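Local coordinates for exodeoxyribonuclease 10 (PDB 4FZX), which degrades single-stranded and double-stranded DNA from the 3' end as a magnesium-dependent exonuclease of the DEDDh family, at residues D6-G11 with L137-I142; V17-V22 with P69-S74; M100-R105 with S154-E159. All blocks are in the same frame, centred on the assembly; numbering follows the deposited sequence.

Contact 1 (D6-G11 with L137-I142); sequences DTETCG and LYDCYI. With NA (sodium ion), chain G; NA (sodium ion), chain E; nucleotides of chain A.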
# COMPACT_ATOMS: atom_id res chain seq x y z
N ASP C 6 -27.06 23.60 -1.79
CA ASP C 6 -26.08 24.59 -1.36
C ASP C 6 -26.68 25.59 -0.38
O ASP C 6 -27.86 25.93 -0.47
CB ASP C 6 -25.47 25.33 -2.56
CG ASP C 6 -24.34 26.28 -2.16
OD1 ASP C 6 -23.23 25.80 -1.87
OD2 ASP C 6 -24.55 27.50 -2.15
N THR C 7 -25.82 26.11 0.48
CA THR C 7 -26.20 26.97 1.58
C THR C 7 -25.18 28.13 1.66
O THR C 7 -24.00 27.89 1.75
CB THR C 7 -26.11 26.18 2.92
OG1 THR C 7 -27.11 25.15 2.94
CG2 THR C 7 -26.33 27.08 4.08
N GLU C 8 -25.64 29.36 1.62
CA GLU C 8 -24.79 30.48 2.01
C GLU C 8 -25.13 30.89 3.43
O GLU C 8 -26.29 30.81 3.85
CB GLU C 8 -24.95 31.66 1.04
CG GLU C 8 -24.81 31.30 -0.44
CD GLU C 8 -23.44 30.71 -0.80
OE1 GLU C 8 -22.40 31.19 -0.27
OE2 GLU C 8 -23.40 29.78 -1.63
N THR C 9 -24.12 31.34 4.18
CA THR C 9 -24.18 31.41 5.63
C THR C 9 -23.61 32.74 6.15
O THR C 9 -23.01 33.51 5.42
CB THR C 9 -23.38 30.26 6.29
OG1 THR C 9 -22.04 30.26 5.80
CG2 THR C 9 -24.03 28.88 5.98
N CYS C 10 -23.82 32.99 7.44
CA CYS C 10 -23.25 34.15 8.10
C CYS C 10 -21.76 34.02 8.33
O CYS C 10 -21.11 34.96 8.77
CB CYS C 10 -23.96 34.38 9.44
SG CYS C 10 -25.71 34.71 9.26
N GLY C 11 -21.21 32.85 8.03
CA GLY C 11 -19.82 32.57 8.35
C GLY C 11 -19.65 31.08 8.50
O GLY C 11 -20.55 30.32 8.17
N LEU C 137 -28.36 29.09 -5.55
CA LEU C 137 -28.88 28.39 -6.74
C LEU C 137 -27.85 28.34 -7.85
O LEU C 137 -27.73 27.35 -8.56
CB LEU C 137 -30.18 29.03 -7.26
CG LEU C 137 -30.90 28.20 -8.32
CD1 LEU C 137 -31.33 26.83 -7.76
CD2 LEU C 137 -32.10 28.92 -8.94
N TYR C 138 -27.06 29.41 -7.97
CA TYR C 138 -25.99 29.45 -8.95
C TYR C 138 -24.98 28.33 -8.69
O TYR C 138 -24.68 27.53 -9.59
CB TYR C 138 -25.32 30.82 -8.91
CG TYR C 138 -24.34 31.05 -10.03
CD1 TYR C 138 -23.10 30.43 -10.04
CD2 TYR C 138 -24.66 31.92 -11.08
CE1 TYR C 138 -22.19 30.66 -11.05
CE2 TYR C 138 -23.75 32.15 -12.11
CZ TYR C 138 -22.52 31.53 -12.08
OH TYR C 138 -21.63 31.74 -13.11
N ASP C 139 -24.53 28.21 -7.44
CA ASP C 139 -23.55 27.20 -7.09
C ASP C 139 -24.11 25.77 -7.18
O ASP C 139 -23.34 24.82 -7.40
CB ASP C 139 -23.00 27.43 -5.69
CG ASP C 139 -22.04 28.63 -5.62
OD1 ASP C 139 -21.91 29.37 -6.62
OD2 ASP C 139 -21.44 28.83 -4.54
N CYS C 140 -25.42 25.62 -7.00
CA CYS C 140 -26.08 24.32 -7.20
C CYS C 140 -25.91 23.83 -8.62
O CYS C 140 -25.70 22.66 -8.85
CB CYS C 140 -27.58 24.41 -6.85
SG CYS C 140 -27.94 24.31 -5.09
N TYR C 141 -26.04 24.75 -9.58
CA TYR C 141 -25.84 24.41 -10.99
C TYR C 141 -24.41 24.03 -11.31
O TYR C 141 -24.16 23.13 -12.12
CB TYR C 141 -26.31 25.57 -11.89
CG TYR C 141 -27.79 25.53 -12.15
CD1 TYR C 141 -28.30 24.72 -13.16
CD2 TYR C 141 -28.68 26.18 -11.30
CE1 TYR C 141 -29.66 24.63 -13.38
CE2 TYR C 141 -30.05 26.07 -11.51
CZ TYR C 141 -30.53 25.30 -12.56
OH TYR C 141 -31.89 25.19 -12.78
N ILE C 142 -23.46 24.68 -10.64
CA ILE C 142 -22.05 24.36 -10.79
C ILE C 142 -21.78 22.95 -10.25
O ILE C 142 -21.20 22.11 -10.93
CB ILE C 142 -21.16 25.36 -10.01
CG1 ILE C 142 -21.36 26.79 -10.53
CG2 ILE C 142 -19.70 24.94 -10.09
CD1 ILE C 142 -21.23 26.94 -12.03
NA NA G . -21.81 28.39 -2.40
NA NA E . -21.30 25.38 -0.46
P DG A 17 -19.20 27.80 0.08
OP1 DG A 17 -20.50 27.70 -0.61
OP2 DG A 17 -18.01 28.17 -0.70
O5' DG A 17 -19.32 28.77 1.33
C5' DG A 17 -20.43 28.64 2.19
C4' DG A 17 -20.57 29.83 3.12
O4' DG A 17 -19.50 29.77 4.08
C3' DG A 17 -20.46 31.21 2.49
O3' DG A 17 -21.76 31.60 2.06
C2' DG A 17 -19.99 32.07 3.66
C1' DG A 17 -19.14 31.09 4.45
N9 DG A 17 -17.73 31.19 4.13
C8 DG A 17 -17.08 30.54 3.11
N7 DG A 17 -15.81 30.82 3.07
C5 DG A 17 -15.63 31.68 4.15
C6 DG A 17 -14.45 32.29 4.60
O6 DG A 17 -13.31 32.16 4.13
N1 DG A 17 -14.69 33.11 5.71
C2 DG A 17 -15.93 33.29 6.31
N2 DG A 17 -15.98 34.12 7.38
N3 DG A 17 -17.05 32.72 5.88
C4 DG A 17 -16.80 31.93 4.80
O HOH W 1 -22.44 24.18 -4.22
O HOH W 2 -22.68 25.61 1.18
O HOH W 3 -20.26 30.40 -1.81
O HOH W 4 -20.27 25.38 -2.76
O HOH W 5 -21.15 23.07 -0.09

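Contact 2 (V17-V22 with P69-S74); sequences VEIASV and PHYYGS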
# COMPACT_ATOMS: atom_id res chain seq x y z
N VAL C 17 -28.38 32.22 5.36
CA VAL C 17 -28.97 33.37 4.67
C VAL C 17 -29.57 32.99 3.34
O VAL C 17 -30.43 33.71 2.81
CB VAL C 17 -27.96 34.54 4.48
CG1 VAL C 17 -27.51 35.05 5.84
CG2 VAL C 17 -26.75 34.10 3.66
N GLU C 18 -29.15 31.85 2.80
CA GLU C 18 -29.75 31.32 1.57
C GLU C 18 -29.60 29.80 1.51
O GLU C 18 -28.57 29.25 1.88
CB GLU C 18 -29.09 31.96 0.34
CG GLU C 18 -29.96 31.93 -0.93
CD GLU C 18 -29.35 32.68 -2.11
OE1 GLU C 18 -28.11 32.85 -2.17
OE2 GLU C 18 -30.12 33.06 -3.03
N ILE C 19 -30.59 29.13 0.95
CA ILE C 19 -30.46 27.73 0.60
C ILE C 19 -31.08 27.50 -0.77
O ILE C 19 -32.01 28.23 -1.18
CB ILE C 19 -31.16 26.85 1.63
CG1 ILE C 19 -30.86 25.37 1.36
CG2 ILE C 19 -32.69 27.12 1.62
CD1 ILE C 19 -31.34 24.42 2.49
N ALA C 20 -30.61 26.48 -1.46
CA ALA C 20 -31.11 26.15 -2.78
C ALA C 20 -30.82 24.69 -3.10
O ALA C 20 -29.96 24.07 -2.46
CB ALA C 20 -30.46 27.05 -3.82
N SER C 21 -31.51 24.15 -4.11
CA SER C 21 -31.21 22.82 -4.63
C SER C 21 -31.61 22.64 -6.09
O SER C 21 -32.48 23.34 -6.61
CB SER C 21 -31.86 21.73 -3.76
OG SER C 21 -33.26 21.66 -3.96
N VAL C 22 -30.97 21.67 -6.75
CA VAL C 22 -31.48 21.13 -8.00
C VAL C 22 -31.46 19.62 -7.92
O VAL C 22 -30.77 19.03 -7.07
CB VAL C 22 -30.63 21.59 -9.19
CG1 VAL C 22 -30.87 23.07 -9.48
CG2 VAL C 22 -29.15 21.31 -8.92
N PRO C 69 -38.29 22.18 5.30
CA PRO C 69 -39.12 21.03 4.90
C PRO C 69 -39.37 20.92 3.40
O PRO C 69 -39.56 19.82 2.90
CB PRO C 69 -40.43 21.24 5.67
CG PRO C 69 -40.04 22.14 6.83
CD PRO C 69 -39.00 23.06 6.24
N HIS C 70 -39.25 22.03 2.67
CA HIS C 70 -39.42 22.01 1.21
C HIS C 70 -38.34 21.25 0.48
O HIS C 70 -38.52 20.84 -0.66
CB HIS C 70 -39.48 23.44 0.67
CG HIS C 70 -40.61 24.25 1.23
ND1 HIS C 70 -40.42 25.48 1.80
CD2 HIS C 70 -41.93 23.98 1.34
CE1 HIS C 70 -41.57 25.95 2.24
NE2 HIS C 70 -42.51 25.05 1.97
N TYR C 71 -37.24 21.01 1.18
CA TYR C 71 -36.09 20.30 0.63
C TYR C 71 -36.09 18.81 1.00
O TYR C 71 -35.28 18.03 0.44
CB TYR C 71 -34.79 20.98 1.08
CG TYR C 71 -34.68 22.40 0.52
CD1 TYR C 71 -34.06 22.64 -0.70
CD2 TYR C 71 -35.32 23.46 1.16
CE1 TYR C 71 -34.04 23.93 -1.26
CE2 TYR C 71 -35.32 24.75 0.61
CZ TYR C 71 -34.66 24.98 -0.60
OH TYR C 71 -34.65 26.24 -1.14
N TYR C 72 -37.01 18.40 1.88
CA TYR C 72 -37.24 16.96 2.13
C TYR C 72 -37.68 16.24 0.86
O TYR C 72 -38.14 16.87 -0.10
CB TYR C 72 -38.29 16.73 3.23
CG TYR C 72 -37.92 17.29 4.59
CD1 TYR C 72 -36.60 17.53 4.92
CD2 TYR C 72 -38.89 17.54 5.54
CE1 TYR C 72 -36.26 18.09 6.14
CE2 TYR C 72 -38.56 18.08 6.79
CZ TYR C 72 -37.24 18.36 7.07
OH TYR C 72 -36.89 18.87 8.30
N GLY C 73 -37.48 14.93 0.83
CA GLY C 73 -38.07 14.09 -0.22
C GLY C 73 -37.07 13.41 -1.14
O GLY C 73 -37.43 13.01 -2.25
N SER C 74 -35.80 13.33 -0.70
CA SER C 74 -34.75 12.70 -1.50
C SER C 74 -34.02 11.64 -0.67
O SER C 74 -33.80 11.83 0.54
CB SER C 74 -33.76 13.76 -2.00
OG SER C 74 -32.86 13.25 -2.98

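Contact 3 (M100-R105 with S154-E159); sequences MKLARR and SGWTAE. With nucleotides of chain A; nucleotides of chain B.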
# COMPACT_ATOMS: atom_id res chain seq x y z
N MSE C 100 -16.58 16.88 -3.36
CA MSE C 100 -15.19 17.19 -3.09
C MSE C 100 -14.38 15.93 -2.88
O MSE C 100 -13.33 15.74 -3.48
CB MSE C 100 -15.06 18.10 -1.86
CG MSE C 100 -13.65 18.61 -1.65
SE MSE C 100 -13.46 19.53 0.07
CE MSE C 100 -14.26 21.20 -0.48
N LYS C 101 -14.87 15.07 -2.00
CA LYS C 101 -14.26 13.78 -1.79
C LYS C 101 -14.23 13.02 -3.11
O LYS C 101 -13.25 12.35 -3.41
CB LYS C 101 -15.02 12.98 -0.74
CG LYS C 101 -14.79 13.48 0.67
CD LYS C 101 -15.75 12.84 1.66
CE LYS C 101 -15.19 12.87 3.06
NZ LYS C 101 -14.26 11.72 3.32
N LEU C 102 -15.32 13.08 -3.86
CA LEU C 102 -15.37 12.35 -5.12
C LEU C 102 -14.30 12.85 -6.10
O LEU C 102 -13.59 12.06 -6.72
CB LEU C 102 -16.76 12.43 -5.75
CG LEU C 102 -17.89 11.76 -4.98
CD1 LEU C 102 -19.23 11.92 -5.69
CD2 LEU C 102 -17.58 10.29 -4.72
N ALA C 103 -14.17 14.17 -6.22
CA ALA C 103 -13.23 14.76 -7.17
C ALA C 103 -11.79 14.37 -6.84
O ALA C 103 -11.02 14.00 -7.72
CB ALA C 103 -13.37 16.27 -7.17
N ARG C 104 -11.45 14.45 -5.56
CA ARG C 104 -10.13 14.11 -5.06
C ARG C 104 -9.78 12.65 -5.29
O ARG C 104 -8.63 12.31 -5.58
CB ARG C 104 -10.04 14.42 -3.56
CG ARG C 104 -10.04 15.90 -3.23
CD ARG C 104 -9.64 16.12 -1.78
NE ARG C 104 -8.19 16.07 -1.60
CZ ARG C 104 -7.57 16.22 -0.43
NH1 ARG C 104 -8.26 16.43 0.68
NH2 ARG C 104 -6.24 16.17 -0.38
N ARG C 105 -10.78 11.77 -5.16
CA ARG C 105 -10.59 10.34 -5.41
C ARG C 105 -10.51 10.03 -6.91
O ARG C 105 -9.74 9.17 -7.32
CB ARG C 105 -11.69 9.52 -4.74
CG ARG C 105 -11.88 8.10 -5.32
CD ARG C 105 -10.96 7.08 -4.66
NE ARG C 105 -11.06 7.14 -3.20
CZ ARG C 105 -11.69 6.23 -2.45
NH1 ARG C 105 -12.24 5.16 -3.01
NH2 ARG C 105 -11.74 6.39 -1.14
N SER C 154 -16.73 8.31 -14.22
CA SER C 154 -16.38 7.19 -13.33
C SER C 154 -17.28 5.98 -13.53
O SER C 154 -16.87 4.84 -13.28
CB SER C 154 -16.45 7.62 -11.87
OG SER C 154 -17.79 7.85 -11.47
N GLY C 155 -18.52 6.23 -13.90
CA GLY C 155 -19.55 5.20 -13.84
C GLY C 155 -19.96 4.81 -12.42
O GLY C 155 -20.55 3.75 -12.22
N TRP C 156 -19.68 5.68 -11.45
CA TRP C 156 -20.13 5.43 -10.07
C TRP C 156 -21.63 5.60 -9.91
O TRP C 156 -22.24 6.46 -10.55
CB TRP C 156 -19.38 6.32 -9.06
CG TRP C 156 -17.92 6.01 -8.92
CD1 TRP C 156 -17.32 4.78 -9.08
CD2 TRP C 156 -16.89 6.92 -8.55
NE1 TRP C 156 -15.96 4.89 -8.85
CE2 TRP C 156 -15.67 6.20 -8.55
CE3 TRP C 156 -16.86 8.30 -8.28
CZ2 TRP C 156 -14.45 6.80 -8.24
CZ3 TRP C 156 -15.63 8.89 -7.97
CH2 TRP C 156 -14.45 8.14 -7.95
N THR C 157 -22.23 4.77 -9.07
CA THR C 157 -23.65 4.88 -8.74
C THR C 157 -23.78 5.73 -7.52
O THR C 157 -22.79 5.96 -6.82
CB THR C 157 -24.26 3.50 -8.39
OG1 THR C 157 -23.52 2.94 -7.29
CG2 THR C 157 -24.19 2.55 -9.59
N ALA C 158 -25.01 6.12 -7.20
CA ALA C 158 -25.30 6.82 -5.97
C ALA C 158 -24.73 6.10 -4.74
O ALA C 158 -24.12 6.72 -3.88
CB ALA C 158 -26.79 7.02 -5.83
N GLU C 159 -24.85 4.77 -4.74
CA GLU C 159 -24.36 3.93 -3.63
C GLU C 159 -22.85 3.96 -3.50
O GLU C 159 -22.31 4.02 -2.39
CB GLU C 159 -24.82 2.48 -3.84
CG GLU C 159 -26.32 2.27 -3.72
CD GLU C 159 -26.79 2.38 -2.28
OE1 GLU C 159 -28.01 2.57 -2.07
OE2 GLU C 159 -25.93 2.27 -1.37
P DG A 15 -8.42 25.11 -1.09
OP1 DG A 15 -8.36 25.13 -2.56
OP2 DG A 15 -8.12 26.35 -0.35
O5' DG A 15 -9.88 24.61 -0.67
C5' DG A 15 -10.45 23.47 -1.30
C4' DG A 15 -11.68 23.01 -0.54
O4' DG A 15 -11.31 22.43 0.74
C3' DG A 15 -12.67 24.11 -0.22
O3' DG A 15 -13.60 24.19 -1.29
C2' DG A 15 -13.35 23.60 1.04
C1' DG A 15 -12.25 22.79 1.73
N9 DG A 15 -11.52 23.57 2.71
C8 DG A 15 -10.66 24.61 2.46
N7 DG A 15 -10.11 25.09 3.54
C5 DG A 15 -10.63 24.31 4.57
C6 DG A 15 -10.39 24.39 5.95
O6 DG A 15 -9.63 25.19 6.54
N1 DG A 15 -11.12 23.44 6.67
C2 DG A 15 -11.97 22.51 6.08
N2 DG A 15 -12.62 21.67 6.91
N3 DG A 15 -12.20 22.44 4.76
C4 DG A 15 -11.49 23.37 4.08
P DT B 5 -5.52 11.73 0.66
OP1 DT B 5 -6.40 12.87 0.34
OP2 DT B 5 -5.53 10.55 -0.22
O5' DT B 5 -4.00 12.23 0.80
C5' DT B 5 -3.69 13.63 0.88
C4' DT B 5 -2.26 13.86 1.37
O4' DT B 5 -2.27 14.25 2.78
C3' DT B 5 -1.31 12.68 1.27
O3' DT B 5 -0.07 13.16 0.78
C2' DT B 5 -1.17 12.22 2.72
C1' DT B 5 -1.24 13.55 3.45
N1 DT B 5 -1.61 13.47 4.90
C2 DT B 5 -1.03 14.36 5.79
O2 DT B 5 -0.19 15.18 5.46
N3 DT B 5 -1.44 14.23 7.09
C4 DT B 5 -2.37 13.34 7.58
O4 DT B 5 -2.68 13.32 8.77
C5 DT B 5 -2.96 12.45 6.60
C7 DT B 5 -3.99 11.43 7.03
C6 DT B 5 -2.56 12.56 5.33

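Contact 1 (D6-G11 with L137-I142)
Asp139, on helix 136-154, faces Asp6 and Glu8 of the first strand across the two-metal site of a DEDDh exonuclease, built on the RNase H-like fold and filled here by sodium ions. Asp139 OD2 binds the chain G sodium at 2.2 Å, and Glu8 OE2 meets the same ion at 2.2 Å with its carboxylate plane turned 85° from that of Asp139. The other oxygen, Asp139 OD1, is held by His133 ND1 and His134 N, which fixes how the group is rotated. Asp6 serves both ions: OD1 binds the chain E sodium at 2.4 Å, while OD2 lies a longer 2.9 Å from the chain G ion. OP1 of DG17 of chain A bridges the two metals. One residue on, Cys140 lays SG 3.7 Å from Asp6 CB; a small thiol suits this spot, where helix and strand come close. With Asp6 CG anti to the backbone N (chi1 -174°), CB stays against the sulfur while the carboxylate is carried away from it to the ions. Farther along the strand, Thr9 OG1 donates to Gly11 O at 2.8 Å and also lies against the sugar of DG17; an alanine here would probably leave Gly11 O without this bond and the turn beside the sugar less firmly held. The nucleotide's O3' accepts from Thr9 N at 3.2 Å, with an N-H...O angle of 154°.

Contact 2 (V17-V22 with P69-S74)
Tyr71 lays its ring along strand 16-25 of the RNase H-like sheet, meeting Ile19, Ala20 and Ser21 in turn. Ile19 covers one face in a CH-pi contact, its CD1 4.3 Å from the centroid of the Tyr71 ring and 7° off the ring normal. This methyl reaches the middle of the ring because the Ile19 chain is extended, with CG1 anti to the backbone N (chi1 -172°). The second branch works nearer the phenol end, where Ile19 CG2 lies 3.7 Å from Tyr71 CZ, so a beta-branched residue can grip the ring at two points. Ser21 meets the edge instead: its OG lies near the ring plane, 3.5 Å from Tyr71 CD1, and a small side chain leaves room for the aromatic rim. Between them the backbone itself is touched, Ala20 C standing 3.8 Å from Tyr71 CE1.

The alternation of the strand explains the choice of residues. Ile19 and Ser21 point toward the loop, whereas Ala20 points away from it and packs on Ala136 and Cys140 of helix 136-154, a place suited to a single methyl; one step earlier the strand carries a classic beta bulge at Val17 and Glu18, both facing Glu8. The loop is tied to itself, Tyr72 N donating to Pro69 O at 3.1 Å. The next shell fixes the tyrosine: its carbonyl O takes bonds from Tyr77 OH and Arg3 NH1, and its buried hydroxyl, at the far end of the ring, is hydrogen-bonded to His35 ND1 on the neighbouring strand 28-36.

Contact 3 (M100-R105 with S154-E159)
Trp156 presses the benzene end of its indole against helix 99-106, overlapping Leu102 and Arg105, one turn apart on that helix. Leu102 brings up a single methyl branch, CD2 lying 4.0 Å from Trp156 CZ3, and the two side chains run past each other in opposite directions. At the ring edge, close to its plane, Leu102 O comes 4.0 Å from Trp156 CZ3. Arg105 uses its aliphatic part: CG rests 3.7 Å from Trp156 CH2, and bends at chi2 and chi3 leave the guanidinium plane 86° from the indole, so there is no flat stack. A long chain with a polar end suits this exposed border, whereas Leu102 goes inward and shares Ile150, Met161 and Ile164 with the tryptophan.

The indole is positioned by its own segment. Ser154 CB sits 3.4 Å above one face, over the ring centre, and Ser154 OG accepts from Trp156 N at 2.9 Å with an N-H...O angle of 158°, an ST turn. Between these two residues Gly155 takes a positive phi of 70°, easily adopted by a residue lacking a side chain. Thr157 OG1 then caps a backbone N in the first turn of helix 158-165, while Gln160 OE1 answers at Thr157 N, the reciprocal pattern of a capping box.

The first helix also meets the DNA. Lys101 NZ makes a salt bridge with a phosphate, and the guanidinium of Arg104, in a cation-pi contact with Tyr112, has OP1 of DT5 of chain B over one face, 3.4 Å from Arg104 NH2. The arrangement is a tight turn between consecutive helices, in which helix 136-154 ends at Gly155 and helix 158-165 starts from the N-cap Thr157, with Trp156 of the turn packed on a helix that meets DNA.

Contacts 1 and 2 are buried and belong to one sheet: strands 2-9 and 16-25 are neighbours in it, joined by the backbone bonds Glu8 N to Glu18 O and Glu8 O to Val17 N. Helix 136-154 packs on both strands; its start carries Asp139 of contact 1, and it ends at Ser154 in contact 3. Contact 1 gathers acidic groups around metal and DNA, whereas contact 2, about 11 Å away between centres, is mostly apolar and aromatic, closing a loop over the sheet. Contact 3 lies nearer the surface and joins helix 99-106 to the turn between helices 136-154 and 158-165. It approaches the DNA through basic side chains, in contrast to the carboxylates of contact 1.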